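Local coordinates for putative iron binding protein (Bordetella pertussis Tohama I, PDB 1Y9U) that binds ferric iron through tyrosine side chains and probably serves as the periplasmic solute-binding component of a bacterial iron-uptake system, at residues V88-N91 with L92-A95; E314-K318 with V319-N323; V302-I305 with A306-R309. One frame throughout, in Å; residues are numbered along the deposited sequence.

Interaction 1: residues V88-N91 with L92-A95; sequences VPAN and LRGA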
ATOM      1  N   VAL A  88       1.082  14.122  -7.888  1.00 10.60           N
ATOM      2  CA  VAL A  88       1.738  12.896  -7.422  1.00 10.91           C
ATOM      3  C   VAL A  88       3.240  13.136  -7.329  1.00 11.93           C
ATOM      4  O   VAL A  88       3.860  13.490  -8.329  1.00 12.20           O
ATOM      5  CB  VAL A  88       1.441  11.753  -8.394  1.00 10.59           C
ATOM      6  CG1 VAL A  88       2.152  10.477  -7.951  1.00 11.25           C
ATOM      7  CG2 VAL A  88      -0.065  11.515  -8.496  1.00 10.86           C
ATOM      8  N   PRO A  89       3.844  12.961  -6.155  1.00 12.32           N
ATOM      9  CA  PRO A  89       5.300  13.143  -6.038  1.00 12.62           C
ATOM     10  C   PRO A  89       6.068  12.265  -7.031  1.00 12.28           C
ATOM     11  O   PRO A  89       5.634  11.169  -7.370  1.00 13.19           O
ATOM     12  CB  PRO A  89       5.587  12.717  -4.591  1.00 13.07           C
ATOM     13  CG  PRO A  89       4.330  13.002  -3.861  1.00 13.28           C
ATOM     14  CD  PRO A  89       3.237  12.615  -4.852  1.00 12.98           C
ATOM     15  N   ALA A  90       7.216  12.740  -7.500  1.00 12.42           N
ATOM     16  CA  ALA A  90       7.979  12.063  -8.532  1.00 12.91           C
ATOM     17  C   ALA A  90       8.364  10.624  -8.157  1.00 12.69           C
ATOM     18  O   ALA A  90       8.360   9.740  -9.001  1.00 13.68           O
ATOM     19  CB  ALA A  90       9.242  12.883  -8.903  1.00 14.05           C
ATOM     20  N   ASN A  91       8.661  10.395  -6.883  1.00 12.23           N
ATOM     21  CA  ASN A  91       9.019   9.044  -6.456  1.00 12.52           C
ATOM     22  C   ASN A  91       7.854   8.046  -6.460  1.00 12.17           C
ATOM     23  O   ASN A  91       8.064   6.843  -6.311  1.00 12.51           O
ATOM     24  CB  ASN A  91       9.738   9.091  -5.095  1.00 12.32           C
ATOM     25  CG  ASN A  91       8.817   9.437  -3.950  1.00 12.75           C
ATOM     26  OD1 ASN A  91       8.026  10.370  -4.023  1.00 13.55           O
ATOM     27  ND2 ASN A  91       8.941   8.680  -2.851  1.00 14.41           N
ATOM     28  N   LEU A  92       6.639   8.549  -6.647  1.00 12.49           N
ATOM     29  CA  LEU A  92       5.416   7.758  -6.606  1.00 12.17           C
ATOM     30  C   LEU A  92       4.685   7.746  -7.953  1.00 12.20           C
ATOM     31  O   LEU A  92       3.501   7.469  -8.010  1.00 11.33           O
ATOM     32  CB  LEU A  92       4.495   8.322  -5.511  1.00 11.97           C
ATOM     33  CG  LEU A  92       5.072   8.279  -4.095  1.00 12.42           C
ATOM     34  CD1 LEU A  92       4.229   9.077  -3.086  1.00 12.95           C
ATOM     35  CD2 LEU A  92       5.236   6.822  -3.615  1.00 14.53           C
ATOM     36  N   ARG A  93       5.406   8.048  -9.025  1.00 12.37           N
ATOM     37  CA  ARG A  93       4.879   7.895 -10.376  1.00 12.73           C
ATOM     38  C   ARG A  93       5.968   7.426 -11.316  1.00 13.85           C
ATOM     39  O   ARG A  93       7.150   7.604 -11.049  1.00 14.82           O
ATOM     40  CB  ARG A  93       4.247   9.191 -10.905  1.00 13.41           C
ATOM     41  CG  ARG A  93       5.085  10.439 -10.798  1.00 13.81           C
ATOM     42  CD  ARG A  93       4.387  11.654 -11.382  1.00 13.64           C
ATOM     43  NE  ARG A  93       4.886  12.908 -10.852  1.00 14.12           N
ATOM     44  CZ  ARG A  93       5.942  13.561 -11.305  1.00 14.18           C
ATOM     45  NH1 ARG A  93       6.631  13.076 -12.309  1.00 16.76           N
ATOM     46  NH2 ARG A  93       6.314  14.685 -10.731  1.00 17.05           N
ATOM     47  N   GLY A  94       5.551   6.808 -12.407  1.00 15.50           N
ATOM     48  CA  GLY A  94       6.487   6.319 -13.405  1.00 18.35           C
ATOM     49  C   GLY A  94       6.864   7.442 -14.363  1.00 20.64           C
ATOM     50  O   GLY A  94       6.116   8.394 -14.582  1.00 21.89           O
ATOM     51  N   ALA A  95       8.041   7.334 -14.953  1.00 23.87           N
ATOM     52  CA  ALA A  95       8.454   8.292 -15.976  1.00 25.59           C
ATOM     53  C   ALA A  95       7.458   8.371 -17.152  1.00 26.50           C
ATOM     54  O   ALA A  95       6.822   7.379 -17.518  1.00 27.54           O
ATOM     55  CB  ALA A  95       9.820   7.928 -16.473  1.00 26.12           C
TER
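Arg93 folds back over the turn that precedes it and donates its NE hydrogen to the backbone carbonyl of Val88, with NE and O 2.8 Å apart and an N-H...O angle of 156°. The acceptor sits at the edge of the guanidinium, near its plane, while the CA of Ala90 lies 3.7 Å above it, over its centre; bond and backbone together limit how the group can turn. CG of Arg93 stands between its own backbone N and carbonyl carbon (chi1 51°), and from there the chain runs extended to NE, alongside residues 88 to 90. On the other side of the turn Leu92 meets Pro89: its CD1 comes to 4.0 Å from the ring atom CG of Pro89. Val88 reaches forward with CG1, which is 3.3 Å from the carbonyl O of Leu92 and also touches the CB of Arg93. Beneath these side chains is a tight turn with a short 3-10 segment at Ala90 and Asn91, in the connection between helix 82-87 and strand 100-112. It is closed by Leu92 N bonding to Pro89 O at 2.9 Å, the donor standing above the carbonyl plane, and by a weak bond from Arg93 N to Ala90 O at 3.4 Å. Further out, Leu92 packs on Ala101 and Leu104 of strand 100-112 and on Val302, while Val88 rests on Tyr100, Val262 and Val279. Asn91 uses its ND2 to bond the carbonyl of Leu300, and Asp85 makes a long, weak ion pair with NE of Arg93.

Interaction 2: residues E314-K318 with V319-N323; sequences ELVDK and VGFDN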
ATOM      1  N   GLU A 314      13.930 -14.149  -1.947  1.00 15.50           N
ATOM      2  CA  GLU A 314      14.948 -15.189  -1.852  1.00 16.54           C
ATOM      3  C   GLU A 314      15.714 -15.060  -0.537  1.00 15.71           C
ATOM      4  O   GLU A 314      16.080 -16.087   0.051  1.00 15.99           O
ATOM      5  CB  GLU A 314      15.825 -15.214  -3.112  1.00 18.25           C
ATOM      6  CG  GLU A 314      15.036 -15.809  -4.276  1.00 22.50           C
ATOM      7  CD  GLU A 314      15.605 -15.578  -5.674  1.00 26.92           C
ATOM      8  OE1 GLU A 314      16.695 -14.985  -5.824  1.00 30.88           O
ATOM      9  OE2 GLU A 314      14.930 -16.018  -6.637  1.00 30.37           O
ATOM     10  N   LEU A 315      15.924 -13.835  -0.047  1.00 15.11           N
ATOM     11  CA  LEU A 315      16.586 -13.640   1.251  1.00 15.26           C
ATOM     12  C   LEU A 315      15.705 -14.156   2.398  1.00 14.24           C
ATOM     13  O   LEU A 315      16.171 -14.789   3.334  1.00 13.63           O
ATOM     14  CB  LEU A 315      16.935 -12.174   1.494  1.00 16.69           C
ATOM     15  CG  LEU A 315      18.288 -11.595   1.121  1.00 18.76           C
ATOM     16  CD1 LEU A 315      18.381 -10.205   1.707  1.00 19.71           C
ATOM     17  CD2 LEU A 315      19.458 -12.464   1.585  1.00 18.81           C
ATOM     18  N   VAL A 316      14.414 -13.879   2.341  1.00 13.31           N
ATOM     19  CA  VAL A 316      13.489 -14.374   3.336  1.00 12.62           C
ATOM     20  C   VAL A 316      13.551 -15.902   3.419  1.00 12.90           C
ATOM     21  O   VAL A 316      13.589 -16.477   4.510  1.00 12.91           O
ATOM     22  CB  VAL A 316      12.055 -13.859   3.024  1.00 11.97           C
ATOM     23  CG1 VAL A 316      10.997 -14.609   3.843  1.00 11.77           C
ATOM     24  CG2 VAL A 316      11.945 -12.345   3.256  1.00 12.28           C
ATOM     25  N   ASP A 317      13.622 -16.553   2.260  1.00 13.42           N
ATOM     26  CA  ASP A 317      13.720 -18.011   2.208  1.00 14.28           C
ATOM     27  C   ASP A 317      15.074 -18.532   2.716  1.00 13.91           C
ATOM     28  O   ASP A 317      15.111 -19.537   3.439  1.00 14.74           O
ATOM     29  CB  ASP A 317      13.458 -18.524   0.798  1.00 15.11           C
ATOM     30  CG  ASP A 317      13.123 -19.971   0.773  1.00 19.28           C
ATOM     31  OD1 ASP A 317      12.143 -20.394   1.439  1.00 22.26           O
ATOM     32  OD2 ASP A 317      13.786 -20.764   0.090  1.00 25.86           O
ATOM     33  N   LYS A 318      16.149 -17.817   2.388  1.00 13.66           N
ATOM     34  CA  LYS A 318      17.502 -18.177   2.829  1.00 14.05           C
ATOM     35  C   LYS A 318      17.566 -18.292   4.336  1.00 13.99           C
ATOM     36  O   LYS A 318      18.135 -19.228   4.880  1.00 14.47           O
ATOM     37  CB  LYS A 318      18.508 -17.123   2.357  1.00 14.26           C
ATOM     38  CG  LYS A 318      19.978 -17.416   2.743  1.00 14.36           C
ATOM     39  CD  LYS A 318      20.920 -16.292   2.366  1.00 14.06           C
ATOM     40  CE  LYS A 318      22.376 -16.686   2.628  1.00 12.85           C
ATOM     41  NZ  LYS A 318      23.287 -15.569   2.362  1.00 15.19           N
ATOM     42  N   VAL A 319      16.969 -17.332   5.028  1.00 13.30           N
ATOM     43  CA  VAL A 319      17.021 -17.297   6.480  1.00 13.78           C
ATOM     44  C   VAL A 319      15.975 -18.186   7.163  1.00 13.72           C
ATOM     45  O   VAL A 319      15.964 -18.285   8.400  1.00 14.74           O
ATOM     46  CB  VAL A 319      16.969 -15.851   7.052  1.00 14.91           C
ATOM     47  CG1 VAL A 319      17.968 -14.946   6.366  1.00 13.37           C
ATOM     48  CG2 VAL A 319      15.577 -15.260   6.989  1.00 15.40           C
ATOM     49  N   GLY A 320      15.083 -18.796   6.395  1.00 13.49           N
ATOM     50  CA  GLY A 320      14.050 -19.654   6.954  1.00 13.28           C
ATOM     51  C   GLY A 320      13.145 -18.857   7.891  1.00 13.00           C
ATOM     52  O   GLY A 320      12.790 -19.306   8.967  1.00 13.00           O
ATOM     53  N   PHE A 321      12.781 -17.654   7.458  1.00 12.75           N
ATOM     54  CA  PHE A 321      12.044 -16.701   8.295  1.00 11.90           C
ATOM     55  C   PHE A 321      10.753 -17.264   8.869  1.00 12.22           C
ATOM     56  O   PHE A 321      10.393 -16.928   9.993  1.00 12.92           O
ATOM     57  CB  PHE A 321      11.730 -15.460   7.481  1.00 11.84           C
ATOM     58  CG  PHE A 321      11.238 -14.303   8.298  1.00 11.79           C
ATOM     59  CD1 PHE A 321       9.886 -14.082   8.469  1.00 11.61           C
ATOM     60  CD2 PHE A 321      12.124 -13.421   8.899  1.00 11.80           C
ATOM     61  CE1 PHE A 321       9.433 -12.998   9.218  1.00 11.83           C
ATOM     62  CE2 PHE A 321      11.672 -12.345   9.629  1.00 11.73           C
ATOM     63  CZ  PHE A 321      10.329 -12.140   9.794  1.00 10.78           C
ATOM     64  N   ASP A 322      10.051 -18.103   8.116  1.00 12.91           N
ATOM     65  CA  ASP A 322       8.758 -18.624   8.548  1.00 14.32           C
ATOM     66  C   ASP A 322       8.854 -19.921   9.355  1.00 16.13           C
ATOM     67  O   ASP A 322       7.830 -20.466   9.764  1.00 16.68           O
ATOM     68  CB  ASP A 322       7.842 -18.866   7.348  1.00 14.35           C
ATOM     69  CG  ASP A 322       7.343 -17.589   6.710  1.00 13.80           C
ATOM     70  OD1 ASP A 322       7.658 -16.471   7.191  1.00 11.34           O
ATOM     71  OD2 ASP A 322       6.607 -17.646   5.700  1.00 15.67           O
ATOM     72  N   ASN A 323      10.062 -20.404   9.627  1.00 17.01           N
ATOM     73  CA  ASN A 323      10.201 -21.670  10.358  1.00 18.34           C
ATOM     74  C   ASN A 323       9.997 -21.496  11.854  1.00 20.27           C
ATOM     75  O   ASN A 323       9.711 -20.400  12.325  1.00 21.23           O
ATOM     76  CB  ASN A 323      11.559 -22.326  10.080  1.00 19.27           C
ATOM     77  CG  ASN A 323      11.747 -22.689   8.621  1.00 20.85           C
ATOM     78  OD1 ASN A 323      10.785 -22.933   7.897  1.00 24.70           O
ATOM     79  ND2 ASN A 323      12.997 -22.725   8.184  1.00 25.09           N
TER
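Val316 and Phe321 meet at the buried side of the helix end, where CG1 of the valine lies 3.8 Å from CB of the phenylalanine. With CG anti to its backbone N (chi1 -168°), the phenyl ring of Phe321 leads away from the helix toward Val167 and Ala175, leaving mainly its CB to touch Val316. Val319 fills the neighbouring place: its CG2 comes to 3.4 Å from Val316 O, and its CG1 to 3.5 Å from Leu315 O, so both methyls lie against carbonyls of the last helical turn. Helix 157-170 packs against this side, meeting Val319 as well as Phe321. The backbone ends here in a Schellman motif. Phe321 N bonds to Val316 O at 3.3 Å, nearly straight at 172°, and Gly320 N bonds to Asp317 O at 3.0 Å from above the carbonyl plane. Gly320 has positive phi (62°), a conformation that favours glycine, and there the chain turns out of helix 303-318 into a type I beta turn that runs to Asn323. One step earlier, Val319 N still makes the regular helical bond to Leu315 O. Lys168 bonds the carbonyls of Val319 and Gly320, and the carboxylate of Asp322 is held by Ser138 OG and Gly139 N. The outer side is much looser. Asp317 is exposed, its CB directed away from residues 319-323, while the fully extended chain of Lys318 touches Val319 mainly through CB and carries its NZ across to a salt bridge with Glu161.

Interaction 3: residues V302-I305 with A306-R309; sequences VAEI and AKYR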
ATOM      1  N   VAL A 302       9.373   4.177  -5.415  1.00 14.39           N
ATOM      2  CA  VAL A 302       8.748   2.895  -5.104  1.00 14.59           C
ATOM      3  C   VAL A 302       9.006   1.861  -6.177  1.00 15.02           C
ATOM      4  O   VAL A 302       8.901   0.671  -5.918  1.00 14.86           O
ATOM      5  CB  VAL A 302       7.233   2.997  -4.799  1.00 14.09           C
ATOM      6  CG1 VAL A 302       7.020   3.711  -3.482  1.00 15.33           C
ATOM      7  CG2 VAL A 302       6.450   3.668  -5.944  1.00 14.25           C
ATOM      8  N   ALA A 303       9.387   2.292  -7.383  1.00 15.04           N
ATOM      9  CA  ALA A 303       9.788   1.336  -8.407  1.00 16.09           C
ATOM     10  C   ALA A 303      10.955   0.437  -7.955  1.00 16.38           C
ATOM     11  O   ALA A 303      11.047  -0.695  -8.409  1.00 17.08           O
ATOM     12  CB  ALA A 303      10.118   2.038  -9.712  1.00 16.53           C
ATOM     13  N   GLU A 304      11.800   0.948  -7.062  1.00 16.28           N
ATOM     14  CA  GLU A 304      12.893   0.160  -6.449  1.00 16.80           C
ATOM     15  C   GLU A 304      12.391  -1.088  -5.721  1.00 16.93           C
ATOM     16  O   GLU A 304      13.095  -2.104  -5.638  1.00 17.13           O
ATOM     17  CB  GLU A 304      13.734   1.021  -5.489  1.00 17.89           C
ATOM     18  CG  GLU A 304      14.522   2.134  -6.160  1.00 20.26           C
ATOM     19  CD  GLU A 304      15.795   1.625  -6.817  1.00 24.48           C
ATOM     20  OE1 GLU A 304      15.746   1.307  -8.011  1.00 28.25           O
ATOM     21  OE2 GLU A 304      16.827   1.525  -6.124  1.00 27.84           O
ATOM     22  N   ILE A 305      11.189  -1.014  -5.164  1.00 16.17           N
ATOM     23  CA  ILE A 305      10.604  -2.167  -4.483  1.00 15.52           C
ATOM     24  C   ILE A 305      10.401  -3.314  -5.481  1.00 16.05           C
ATOM     25  O   ILE A 305      10.708  -4.471  -5.201  1.00 16.50           O
ATOM     26  CB  ILE A 305       9.277  -1.772  -3.792  1.00 15.06           C
ATOM     27  CG1 ILE A 305       9.551  -0.839  -2.626  1.00 15.36           C
ATOM     28  CG2 ILE A 305       8.506  -2.997  -3.335  1.00 14.89           C
ATOM     29  CD1 ILE A 305       8.331  -0.057  -2.226  1.00 16.82           C
ATOM     30  N   ALA A 306       9.909  -2.985  -6.669  1.00 15.74           N
ATOM     31  CA  ALA A 306       9.735  -3.971  -7.715  1.00 16.04           C
ATOM     32  C   ALA A 306      11.082  -4.514  -8.200  1.00 16.09           C
ATOM     33  O   ALA A 306      11.201  -5.714  -8.430  1.00 17.21           O
ATOM     34  CB  ALA A 306       8.948  -3.370  -8.887  1.00 15.88           C
ATOM     35  N   LYS A 307      12.076  -3.641  -8.316  1.00 16.49           N
ATOM     36  CA  LYS A 307      13.434  -4.024  -8.744  1.00 17.15           C
ATOM     37  C   LYS A 307      14.054  -5.084  -7.835  1.00 16.68           C
ATOM     38  O   LYS A 307      14.709  -5.980  -8.323  1.00 17.72           O
ATOM     39  CB  LYS A 307      14.365  -2.793  -8.769  1.00 18.18           C
ATOM     40  CG  LYS A 307      15.848  -3.059  -9.147  1.00 20.64           C
ATOM     41  CD  LYS A 307      16.721  -1.791  -9.131  1.00 23.37           C
ATOM     42  CE  LYS A 307      18.236  -2.108  -9.302  1.00 24.87           C
ATOM     43  NZ  LYS A 307      19.068  -0.893  -9.610  1.00 26.43           N
ATOM     44  N   TYR A 308      13.865  -4.953  -6.519  1.00 16.11           N
ATOM     45  CA  TYR A 308      14.529  -5.811  -5.534  1.00 15.82           C
ATOM     46  C   TYR A 308      13.605  -6.889  -4.950  1.00 14.69           C
ATOM     47  O   TYR A 308      14.013  -7.601  -4.025  1.00 15.25           O
ATOM     48  CB  TYR A 308      15.116  -4.959  -4.400  1.00 15.98           C
ATOM     49  CG  TYR A 308      16.322  -4.154  -4.792  1.00 16.87           C
ATOM     50  CD1 TYR A 308      16.220  -2.805  -5.107  1.00 18.61           C
ATOM     51  CD2 TYR A 308      17.583  -4.742  -4.852  1.00 19.77           C
ATOM     52  CE1 TYR A 308      17.333  -2.060  -5.462  1.00 20.83           C
ATOM     53  CE2 TYR A 308      18.705  -4.002  -5.214  1.00 21.92           C
ATOM     54  CZ  TYR A 308      18.571  -2.663  -5.518  1.00 21.63           C
ATOM     55  OH  TYR A 308      19.674  -1.909  -5.884  1.00 24.51           O
ATOM     56  N   ARG A 309      12.402  -7.056  -5.492  1.00 14.61           N
ATOM     57  CA  ARG A 309      11.380  -7.931  -4.919  1.00 14.33           C
ATOM     58  C   ARG A 309      11.800  -9.395  -4.878  1.00 15.12           C
ATOM     59  O   ARG A 309      11.660 -10.065  -3.858  1.00 14.70           O
ATOM     60  CB  ARG A 309      10.014  -7.799  -5.635  1.00 14.63           C
ATOM     61  CG  ARG A 309       8.850  -8.167  -4.722  1.00 13.85           C
ATOM     62  CD  ARG A 309       8.559  -7.067  -3.706  1.00 14.29           C
ATOM     63  NE  ARG A 309       7.281  -7.138  -3.021  1.00 13.42           N
ATOM     64  CZ  ARG A 309       6.135  -6.611  -3.447  1.00 12.74           C
ATOM     65  NH1 ARG A 309       6.059  -5.981  -4.618  1.00 13.70           N
ATOM     66  NH2 ARG A 309       5.066  -6.691  -2.680  1.00 11.74           N
TER
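The Tyr308 ring carries CG of Lys307 over one face, 4.0 Å above the plane and offset toward the rim, while Glu304 lies at its edge: OE2 is 3.7 Å from CE1, in the ring plane, Glu304 O is 3.2 Å from Tyr308 CD1, and the carboxylate stands almost perpendicular to the ring. The other flat group, the Arg309 guanidinium, has CG2 of Ile305 over one face. In these first turns of helix 303-318, Glu304 meets Lys307 and Tyr308 at the i to i+3 and i to i+4 spacing of an alpha-helix. Glu304 gets there by a bend at chi2 (-79°). Its OE1 rests 3.4 Å from CD of Lys307, with NZ too distant for a salt bridge. Ala303 O accepts Lys307 N in the carbonyl plane, and Glu304 O accepts Tyr308 N; this regular bonding lapses at Arg309, whose N bonds Ala306 O weakly. Arg309 NH2 makes a salt bridge to Asp63 and bonds Pro142 O, and its NE bonds Thr145 OG1. The side chain of Arg309 is about 7 Å from that of Tyr143, an iron ligand in this protein, with no metal bound in this chain. The methyl CG2 of Ile305 approaches NH1 of Arg309 to 4.1 Å.

Along the chain the order is interaction 1, interaction 3, interaction 2. Interactions 1 and 3 touch, although some 200 residues separate them: Asn91 O and Val302 N, 3.1 Å apart, form a probable hydrogen bond, and Leu92 CD2 packs on Val302 CG1. Interactions 3 and 2 occupy the beginning and the end of the same helix, 303-318, with centres 19 Å apart and nearest atoms about 5 Å apart. Interactions 1 and 2 lie 31 Å apart between centres. The C-terminal helix therefore runs from the loop ahead of strand 100-112, past helix 142-155 near the iron ligand Tyr143, to helix 157-170, so one helix touches several separate parts of this periplasmic binding protein.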